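Local atomic coordinates of homoserine kinase (Listeria monocytogenes, PDB entry 3HUL), a protein that probably catalyses the ATP-dependent phosphorylation of L-homoserine to O-phospho-L-homoserine, a step of threonine biosynthesis. Residues A12-L23 and D125-V136; V57-A66 and A92-A100. All blocks are in the same frame, centred on the assembly; numbering follows the deposited sequence.

Contact 1 (A12-L23 and D125-V136); sequences ANLGPGFDSCGL and DNVAPAVLGNWV
The Trp135 indole meets segment 12-23 mainly along its edge. Gly22 O lies in the ring plane there, 3.4 Å from Trp135 CD1. Cys21 CB is at the same edge, near NE1. Leu14 CD1 approaches obliquely. Trp135 NE1 is buried and has no polar partner in the model. The Phe18 ring carries Asp19 OD1 over one face, offset toward the rim, and meets Phe181 of the second subunit. The Asp19 and Asp125 carboxylates come close, with their planes 70° apart. Water 2 donates to Asp19 OD1 and to Asp125 OD2, which probably eases the repulsion between the two acidic groups. Asp125 OD2 also takes a weak hydrogen bond from Asn13 N at 3.0 Å, while OD1 is hydrogen-bonded to His123 ND1. With chi1 at 54°, Asp125 CG sits between its own N and carbonyl carbon, and the carboxylate is turned into the 12-23 loop. Strand 21-25, which follows the loop, pairs antiparallel with strand 135-141, which follows helix 127-132, in the large mixed sheet of this GHMP kinase. Gly22 and Val136 form a hydrogen-bonded pair: Val136 N donates to Gly22 O at 2.9 Å, and Gly22 N returns the bond to Val136 O. Leu23 and Trp135 follow as a non-hydrogen-bonded pair, and Leu23 CD1 rests on Trp135 CB at 3.7 Å. A side chain on Gly22 would run into Asp125 O. The bare Gly22 CA lets that carbonyl oxygen approach to 3.3 Å in a CA-H...O contact. Pro129 CG packs against Gly22 C at 3.6 Å. At the other end, Ala12 CB sits against the Asn126 amide, 3.4 Å from OD1 and nearly as close to ND2. Water 1 accepts from Ala12 N and from Asn126 ND2. That ND2 is also hydrogen-bonded to Thr10 OG1, and the Asn126 side chain lies near Ser90 of the predicted ATP site.

Contact 2 (V57-A66 and A92-A100); sequences VIIETALNLA and AVVAGIELA
Thr61 of helix 57-65 points at Gly96 of helix 88-103. Its CB stands 4.2 Å from Gly96 CA. CG2, anti to the backbone N, reaches Val93 O at 3.5 Å and Ile97 CG1 at 3.9 Å. OG1 lies beside Val93 CA but turns back to its own helix, where it donates a hydrogen bond to Val57 O at 2.7 Å, from above the carbonyl plane. That oxygen also accepts from Thr61 N. Gly96 has no side chain, so the backbones come close. Ile58 O is 3.3 Å from Gly96 CA, and Ala62 CA approaches Gly96 O; both are CA-H...O contacts. The axes of segments 57-65 and 92-100 approach to 7.4 Å, with their directions 44° apart. Ile58 lays CG1 on Ala92 and CG2 over the Gly96 backbone. Ala62 CB meets Leu99 CD2 at 3.8 Å, and Leu65 CB meets Ala100 CB at 3.9 Å. Ile58 and Leu99 also touch strand 27-36, so both helices pack on the mixed sheet. Val93 and Ile97 reach helix 110-121. The segments share no conventional hydrogen bonds or salt bridges. Van der Waals packing and the backbone CA-H...O approaches hold them together, while the Thr61 hydroxyl is hydrogen-bonded within its own helix.

How the contacts relate
The two contacts lie about 20 Å apart, centre to centre. Contact 2 is nested in the chain between the two segments of contact 1. The order is therefore 12-23, helix 57-65, helix 88-103, then 125-136. The contacts touch through Val94, on the side of helix 88-103 turned away from helix 57-65. Its methyls pack on Val127, Ala130 and Val131 of helix 127-132. Contact 1 joins strands of the mixed sheet near the centre of the chain and also reaches the second subunit. The helices of contact 2 lie on the same sheet, helix 57-65 against strand 27-36 and helix 88-103 against strands 27-36 and 3-12. Helix 88-103 begins within the predicted ATP-binding segment, and Asn126 of contact 1 lies beside Ser90.

Contact 1 (A12-L23 and D125-V136)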
loop_
_atom_site.group_PDB
_atom_site.type_symbol
_atom_site.label_atom_id
_atom_site.label_comp_id
_atom_site.label_asym_id
_atom_site.label_seq_id
_atom_site.Cartn_x
_atom_site.Cartn_y
_atom_site.Cartn_z
ATOM N N ALA A 12 -19.219 -12.341 1.352
ATOM C CA ALA A 12 -18.086 -13.120 1.798
ATOM C C ALA A 12 -17.683 -14.109 0.709
ATOM O O ALA A 12 -18.357 -14.211 -0.312
ATOM C CB ALA A 12 -18.441 -13.841 3.089
ATOM N N ASN A 13 -16.577 -14.818 0.930
ATOM C CA ASN A 13 -16.152 -15.877 0.028
ATOM C C ASN A 13 -15.830 -15.247 -1.328
ATOM O O ASN A 13 -16.177 -15.791 -2.379
ATOM C CB ASN A 13 -17.255 -16.968 -0.062
ATOM C CG ASN A 13 -16.823 -18.201 -0.864
ATOM O OD1 ASN A 13 -17.657 -18.894 -1.473
ATOM N ND2 ASN A 13 -15.526 -18.479 -0.874
ATOM N N LEU A 14 -15.190 -14.077 -1.275
ATOM C CA LEU A 14 -14.762 -13.338 -2.460
ATOM C C LEU A 14 -13.748 -14.155 -3.243
ATOM O O LEU A 14 -12.643 -14.409 -2.759
ATOM C CB LEU A 14 -14.120 -11.997 -2.078
ATOM C CG LEU A 14 -14.859 -10.649 -2.119
ATOM C CD1 LEU A 14 -13.802 -9.532 -2.199
ATOM C CD2 LEU A 14 -15.827 -10.519 -3.296
ATOM N N GLY A 15 -14.136 -14.575 -4.445
ATOM C CA GLY A 15 -13.332 -15.485 -5.240
ATOM C C GLY A 15 -13.006 -16.781 -4.509
ATOM O O GLY A 15 -13.850 -17.325 -3.787
ATOM N N PRO A 16 -11.756 -17.266 -4.658
ATOM C CA PRO A 16 -11.377 -18.418 -3.893
ATOM C C PRO A 16 -10.938 -18.035 -2.484
ATOM O O PRO A 16 -10.369 -18.873 -1.788
ATOM C CB PRO A 16 -10.219 -19.010 -4.707
ATOM C CG PRO A 16 -10.083 -18.135 -5.925
ATOM C CD PRO A 16 -10.638 -16.824 -5.498
ATOM N N GLY A 17 -11.248 -16.815 -2.035
ATOM C CA GLY A 17 -11.027 -16.436 -0.626
ATOM C C GLY A 17 -12.032 -17.056 0.345
ATOM O O GLY A 17 -12.608 -16.372 1.203
ATOM N N PHE A 18 -12.220 -18.376 0.215
ATOM C CA PHE A 18 -13.191 -19.120 1.006
ATOM C C PHE A 18 -12.959 -18.997 2.503
ATOM O O PHE A 18 -11.843 -19.235 2.989
ATOM C CB PHE A 18 -13.236 -20.590 0.566
ATOM C CG PHE A 18 -14.437 -21.330 1.094
ATOM C CD1 PHE A 18 -15.686 -21.208 0.462
ATOM C CD2 PHE A 18 -14.335 -22.113 2.239
ATOM C CE1 PHE A 18 -16.815 -21.887 0.958
ATOM C CE2 PHE A 18 -15.457 -22.784 2.748
ATOM C CZ PHE A 18 -16.694 -22.680 2.103
ATOM N N ASP A 19 -14.007 -18.610 3.236
ATOM C CA ASP A 19 -13.889 -18.358 4.679
ATOM C C ASP A 19 -12.754 -17.355 5.029
ATOM O O ASP A 19 -12.167 -17.397 6.133
ATOM C CB ASP A 19 -13.722 -19.667 5.476
ATOM C CG ASP A 19 -15.034 -20.439 5.653
ATOM O OD1 ASP A 19 -16.113 -19.980 5.190
ATOM O OD2 ASP A 19 -14.983 -21.526 6.276
ATOM N N SER A 20 -12.451 -16.454 4.096
ATOM C CA SER A 20 -11.319 -15.571 4.270
ATOM C C SER A 20 -11.581 -14.115 3.892
ATOM O O SER A 20 -11.369 -13.210 4.712
ATOM C CB SER A 20 -10.106 -16.119 3.525
ATOM O OG SER A 20 -9.017 -15.227 3.676
ATOM N N CYS A 21 -12.004 -13.885 2.650
ATOM C CA CYS A 21 -12.167 -12.527 2.152
ATOM C C CYS A 21 -13.641 -12.106 2.123
ATOM O O CYS A 21 -14.529 -12.867 1.691
ATOM C CB CYS A 21 -11.553 -12.396 0.743
ATOM S SG CYS A 21 -9.774 -12.804 0.673
ATOM N N GLY A 22 -13.888 -10.876 2.551
ATOM C CA GLY A 22 -15.230 -10.345 2.545
ATOM C C GLY A 22 -15.208 -8.842 2.565
ATOM O O GLY A 22 -14.182 -8.228 2.887
ATOM N N LEU A 23 -16.364 -8.254 2.289
ATOM C CA LEU A 23 -16.454 -6.854 1.897
ATOM C C LEU A 23 -17.788 -6.314 2.386
ATOM O O LEU A 23 -18.827 -6.938 2.129
ATOM C CB LEU A 23 -16.326 -6.744 0.353
ATOM C CG LEU A 23 -16.386 -5.398 -0.396
ATOM C CD1 LEU A 23 -15.217 -4.485 0.000
ATOM C CD2 LEU A 23 -16.325 -5.643 -1.886
ATOM N N ASP A 125 -15.564 -14.224 7.584
ATOM C CA ASP A 125 -15.546 -13.383 6.379
ATOM C C ASP A 125 -16.792 -12.544 6.081
ATOM O O ASP A 125 -16.742 -11.657 5.221
ATOM C CB ASP A 125 -15.002 -14.134 5.149
ATOM C CG ASP A 125 -15.729 -15.461 4.863
ATOM O OD1 ASP A 125 -16.152 -16.176 5.801
ATOM O OD2 ASP A 125 -15.848 -15.804 3.666
ATOM N N ASN A 126 -17.900 -12.804 6.779
ATOM C CA ASN A 126 -18.957 -11.799 6.876
ATOM C C ASN A 126 -18.714 -10.868 8.051
ATOM O O ASN A 126 -18.736 -9.649 7.866
ATOM C CB ASN A 126 -20.359 -12.399 6.971
ATOM C CG ASN A 126 -20.763 -13.138 5.710
ATOM O OD1 ASN A 126 -20.669 -14.362 5.668
ATOM N ND2 ASN A 126 -21.209 -12.400 4.670
ATOM N N VAL A 127 -18.478 -11.446 9.241
ATOM C CA VAL A 127 -18.450 -10.684 10.494
ATOM C C VAL A 127 -17.293 -9.692 10.662
ATOM O O VAL A 127 -17.474 -8.624 11.239
ATOM C CB VAL A 127 -18.595 -11.594 11.779
ATOM C CG1 VAL A 127 -19.970 -12.296 11.804
ATOM C CG2 VAL A 127 -17.443 -12.595 11.927
ATOM N N ALA A 128 -16.108 -10.023 10.164
ATOM C CA ALA A 128 -14.995 -9.097 10.305
ATOM C C ALA A 128 -15.274 -7.792 9.507
ATOM O O ALA A 128 -15.210 -6.708 10.075
ATOM C CB ALA A 128 -13.656 -9.764 9.891
ATOM N N PRO A 129 -15.629 -7.896 8.206
ATOM C CA PRO A 129 -16.000 -6.642 7.518
ATOM C C PRO A 129 -17.270 -5.964 8.097
ATOM O O PRO A 129 -17.379 -4.739 8.027
ATOM C CB PRO A 129 -16.190 -7.062 6.042
ATOM C CG PRO A 129 -16.205 -8.524 6.018
ATOM C CD PRO A 129 -15.616 -9.060 7.297
ATOM N N ALA A 130 -18.202 -6.727 8.686
ATOM C CA ALA A 130 -19.360 -6.102 9.339
ATOM C C ALA A 130 -18.914 -5.233 10.516
ATOM O O ALA A 130 -19.447 -4.152 10.734
ATOM C CB ALA A 130 -20.401 -7.158 9.791
ATOM N N VAL A 131 -17.911 -5.689 11.252
ATOM C CA VAL A 131 -17.349 -4.883 12.335
ATOM C C VAL A 131 -16.362 -3.816 11.844
ATOM O O VAL A 131 -16.379 -2.706 12.322
ATOM C CB VAL A 131 -16.641 -5.771 13.368
ATOM C CG1 VAL A 131 -15.990 -4.905 14.490
ATOM C CG2 VAL A 131 -17.618 -6.759 13.959
ATOM N N LEU A 132 -15.503 -4.146 10.885
ATOM C CA LEU A 132 -14.316 -3.311 10.604
ATOM C C LEU A 132 -14.532 -2.390 9.430
ATOM O O LEU A 132 -13.882 -1.354 9.310
ATOM C CB LEU A 132 -13.127 -4.202 10.346
ATOM C CG LEU A 132 -12.870 -5.129 11.542
ATOM C CD1 LEU A 132 -11.747 -6.038 11.183
ATOM C CD2 LEU A 132 -12.567 -4.306 12.833
ATOM N N GLY A 133 -15.481 -2.765 8.579
ATOM C CA GLY A 133 -15.794 -1.990 7.403
ATOM C C GLY A 133 -14.846 -2.378 6.277
ATOM O O GLY A 133 -13.808 -3.000 6.492
ATOM N N ASN A 134 -15.237 -1.995 5.074
ATOM C CA ASN A 134 -14.429 -2.172 3.893
ATOM C C ASN A 134 -14.115 -3.638 3.574
ATOM O O ASN A 134 -14.978 -4.503 3.696
ATOM C CB ASN A 134 -13.161 -1.306 4.004
ATOM C CG ASN A 134 -12.881 -0.570 2.738
ATOM O OD1 ASN A 134 -12.858 -1.171 1.659
ATOM N ND2 ASN A 134 -12.692 0.739 2.842
ATOM N N TRP A 135 -12.876 -3.909 3.188
ATOM C CA TRP A 135 -12.468 -5.236 2.700
ATOM C C TRP A 135 -11.552 -5.854 3.752
ATOM O O TRP A 135 -10.566 -5.220 4.179
ATOM C CB TRP A 135 -11.811 -5.120 1.312
ATOM C CG TRP A 135 -11.091 -6.349 0.832
ATOM C CD1 TRP A 135 -11.507 -7.646 0.934
ATOM C CD2 TRP A 135 -9.822 -6.387 0.172
ATOM N NE1 TRP A 135 -10.574 -8.487 0.388
ATOM C CE2 TRP A 135 -9.525 -7.743 -0.084
ATOM C CE3 TRP A 135 -8.924 -5.403 -0.259
ATOM C CZ2 TRP A 135 -8.357 -8.151 -0.755
ATOM C CZ3 TRP A 135 -7.745 -5.801 -0.900
ATOM C CH2 TRP A 135 -7.470 -7.174 -1.133
ATOM N N VAL A 136 -11.921 -7.050 4.216
ATOM C CA VAL A 136 -11.112 -7.768 5.212
ATOM C C VAL A 136 -10.636 -9.096 4.665
ATOM O O VAL A 136 -11.431 -9.858 4.111
ATOM C CB VAL A 136 -11.864 -8.005 6.543
ATOM C CG1 VAL A 136 -10.878 -8.618 7.653
ATOM C CG2 VAL A 136 -12.442 -6.708 7.023
HETATM O O HOH W 1 -21.902 -13.388 1.955
HETATM O O HOH W 2 -17.038 -18.093 3.211
#

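Contact 2 (V57-A66 and A92-A100)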
loop_
_atom_site.group_PDB
_atom_site.type_symbol
_atom_site.label_atom_id
_atom_site.label_comp_id
_atom_site.label_asym_id
_atom_site.label_seq_id
_atom_site.Cartn_x
_atom_site.Cartn_y
_atom_site.Cartn_z
ATOM N N VAL A 57 -32.325 -13.716 16.709
ATOM C CA VAL A 57 -30.868 -13.899 16.720
ATOM C C VAL A 57 -30.124 -12.788 17.499
ATOM O O VAL A 57 -29.267 -13.071 18.345
ATOM C CB VAL A 57 -30.356 -14.056 15.246
ATOM C CG1 VAL A 57 -28.879 -13.806 15.122
ATOM C CG2 VAL A 57 -30.723 -15.455 14.705
ATOM N N ILE A 58 -30.488 -11.536 17.222
ATOM C CA ILE A 58 -29.909 -10.361 17.885
ATOM C C ILE A 58 -29.974 -10.482 19.400
ATOM O O ILE A 58 -28.962 -10.346 20.091
ATOM C CB ILE A 58 -30.633 -9.058 17.437
ATOM C CG1 ILE A 58 -30.632 -8.951 15.909
ATOM C CG2 ILE A 58 -30.021 -7.842 18.109
ATOM C CD1 ILE A 58 -31.484 -7.880 15.354
ATOM N N ILE A 59 -31.164 -10.780 19.910
ATOM C CA ILE A 59 -31.380 -10.899 21.360
ATOM C C ILE A 59 -30.686 -12.119 21.981
ATOM O O ILE A 59 -30.016 -11.987 23.021
ATOM C CB ILE A 59 -32.905 -10.815 21.710
ATOM C CG1 ILE A 59 -33.491 -9.516 21.133
ATOM C CG2 ILE A 59 -33.117 -10.859 23.237
ATOM C CD1 ILE A 59 -35.010 -9.499 20.974
ATOM N N GLU A 60 -30.796 -13.294 21.349
ATOM C CA GLU A 60 -30.086 -14.498 21.844
ATOM C C GLU A 60 -28.593 -14.258 21.876
ATOM O O GLU A 60 -27.893 -14.709 22.810
ATOM C CB GLU A 60 -30.339 -15.753 20.974
ATOM C CG GLU A 60 -31.806 -16.132 20.716
ATOM C CD GLU A 60 -31.972 -17.575 20.207
ATOM O OE1 GLU A 60 -31.460 -17.896 19.108
ATOM O OE2 GLU A 60 -32.619 -18.389 20.913
ATOM N N THR A 61 -28.083 -13.571 20.842
ATOM C CA THR A 61 -26.657 -13.266 20.804
ATOM C C THR A 61 -26.366 -12.337 21.978
ATOM O O THR A 61 -25.433 -12.567 22.734
ATOM C CB THR A 61 -26.191 -12.571 19.473
ATOM O OG1 THR A 61 -26.559 -13.343 18.324
ATOM C CG2 THR A 61 -24.702 -12.351 19.497
ATOM N N ALA A 62 -27.148 -11.278 22.106
ATOM C CA ALA A 62 -26.943 -10.330 23.211
ATOM C C ALA A 62 -26.946 -11.053 24.573
ATOM O O ALA A 62 -25.976 -10.938 25.345
ATOM C CB ALA A 62 -27.988 -9.214 23.175
ATOM N N LEU A 63 -27.980 -11.861 24.831
ATOM C CA LEU A 63 -28.075 -12.595 26.123
ATOM C C LEU A 63 -26.958 -13.587 26.341
ATOM O O LEU A 63 -26.602 -13.891 27.482
ATOM C CB LEU A 63 -29.439 -13.268 26.303
ATOM C CG LEU A 63 -30.600 -12.270 26.327
ATOM C CD1 LEU A 63 -31.931 -12.965 26.117
ATOM C CD2 LEU A 63 -30.579 -11.435 27.649
ATOM N N ASN A 64 -26.364 -14.063 25.253
ATOM C CA ASN A 64 -25.240 -14.988 25.359
ATOM C C ASN A 64 -23.983 -14.314 25.859
ATOM O O ASN A 64 -23.147 -14.963 26.489
ATOM C CB ASN A 64 -24.981 -15.707 24.020
ATOM C CG ASN A 64 -25.935 -16.897 23.772
ATOM O OD1 ASN A 64 -25.669 -17.724 22.899
ATOM N ND2 ASN A 64 -27.041 -16.982 24.533
ATOM N N LEU A 65 -23.827 -13.018 25.565
ATOM C CA LEU A 65 -22.687 -12.243 26.097
ATOM C C LEU A 65 -23.010 -11.609 27.445
ATOM O O LEU A 65 -22.112 -11.400 28.278
ATOM C CB LEU A 65 -22.255 -11.121 25.136
ATOM C CG LEU A 65 -21.390 -11.421 23.917
ATOM C CD1 LEU A 65 -22.303 -11.821 22.803
ATOM C CD2 LEU A 65 -20.614 -10.175 23.488
ATOM N N ALA A 66 -24.281 -11.255 27.629
ATOM C CA ALA A 66 -24.728 -10.586 28.849
ATOM C C ALA A 66 -26.057 -11.202 29.307
ATOM O O ALA A 66 -27.130 -10.688 28.970
ATOM C CB ALA A 66 -24.849 -9.063 28.625
ATOM N N ALA A 92 -26.994 -9.475 12.038
ATOM C CA ALA A 92 -27.813 -9.640 13.241
ATOM C C ALA A 92 -26.954 -10.066 14.428
ATOM O O ALA A 92 -27.099 -9.517 15.531
ATOM C CB ALA A 92 -29.028 -10.616 12.992
ATOM N N VAL A 93 -26.028 -10.998 14.202
ATOM C CA VAL A 93 -25.099 -11.430 15.238
ATOM C C VAL A 93 -24.230 -10.248 15.731
ATOM O O VAL A 93 -24.139 -9.978 16.926
ATOM C CB VAL A 93 -24.189 -12.581 14.743
ATOM C CG1 VAL A 93 -23.030 -12.799 15.726
ATOM C CG2 VAL A 93 -25.003 -13.896 14.507
ATOM N N VAL A 94 -23.623 -9.531 14.795
ATOM C CA VAL A 94 -22.866 -8.322 15.138
ATOM C C VAL A 94 -23.729 -7.291 15.890
ATOM O O VAL A 94 -23.277 -6.698 16.845
ATOM C CB VAL A 94 -22.209 -7.710 13.869
ATOM C CG1 VAL A 94 -21.591 -6.308 14.160
ATOM C CG2 VAL A 94 -21.200 -8.694 13.298
ATOM N N ALA A 95 -24.960 -7.093 15.457
ATOM C CA ALA A 95 -25.876 -6.180 16.143
ATOM C C ALA A 95 -26.162 -6.593 17.602
ATOM O O ALA A 95 -26.230 -5.735 18.491
ATOM C CB ALA A 95 -27.163 -6.055 15.361
ATOM N N GLY A 96 -26.299 -7.899 17.844
ATOM C CA GLY A 96 -26.494 -8.425 19.187
ATOM C C GLY A 96 -25.282 -8.227 20.054
ATOM O O GLY A 96 -25.392 -7.924 21.242
ATOM N N ILE A 97 -24.109 -8.395 19.461
ATOM C CA ILE A 97 -22.876 -8.104 20.164
ATOM C C ILE A 97 -22.816 -6.623 20.580
ATOM O O ILE A 97 -22.448 -6.305 21.717
ATOM C CB ILE A 97 -21.682 -8.498 19.319
ATOM C CG1 ILE A 97 -21.645 -10.026 19.178
ATOM C CG2 ILE A 97 -20.376 -7.995 19.925
ATOM C CD1 ILE A 97 -20.711 -10.516 18.038
ATOM N N GLU A 98 -23.202 -5.730 19.671
ATOM C CA GLU A 98 -23.149 -4.286 19.954
ATOM C C GLU A 98 -24.175 -3.927 21.029
ATOM O O GLU A 98 -23.906 -3.101 21.903
ATOM C CB GLU A 98 -23.429 -3.481 18.690
ATOM C CG GLU A 98 -22.338 -3.611 17.641
ATOM C CD GLU A 98 -21.170 -2.690 17.906
ATOM O OE1 GLU A 98 -20.692 -2.587 19.052
ATOM O OE2 GLU A 98 -20.722 -2.046 16.948
ATOM N N LEU A 99 -25.351 -4.550 20.954
ATOM C CA LEU A 99 -26.370 -4.372 21.995
ATOM C C LEU A 99 -25.831 -4.717 23.397
ATOM O O LEU A 99 -25.886 -3.893 24.307
ATOM C CB LEU A 99 -27.623 -5.182 21.664
ATOM C CG LEU A 99 -28.884 -4.951 22.490
ATOM C CD1 LEU A 99 -29.518 -3.605 22.181
ATOM C CD2 LEU A 99 -29.865 -6.087 22.200
ATOM N N ALA A 100 -25.269 -5.910 23.545
ATOM C CA ALA A 100 -24.787 -6.370 24.830
ATOM C C ALA A 100 -23.630 -5.511 25.310
ATOM O O ALA A 100 -23.532 -5.161 26.509
ATOM C CB ALA A 100 -24.347 -7.825 24.739
#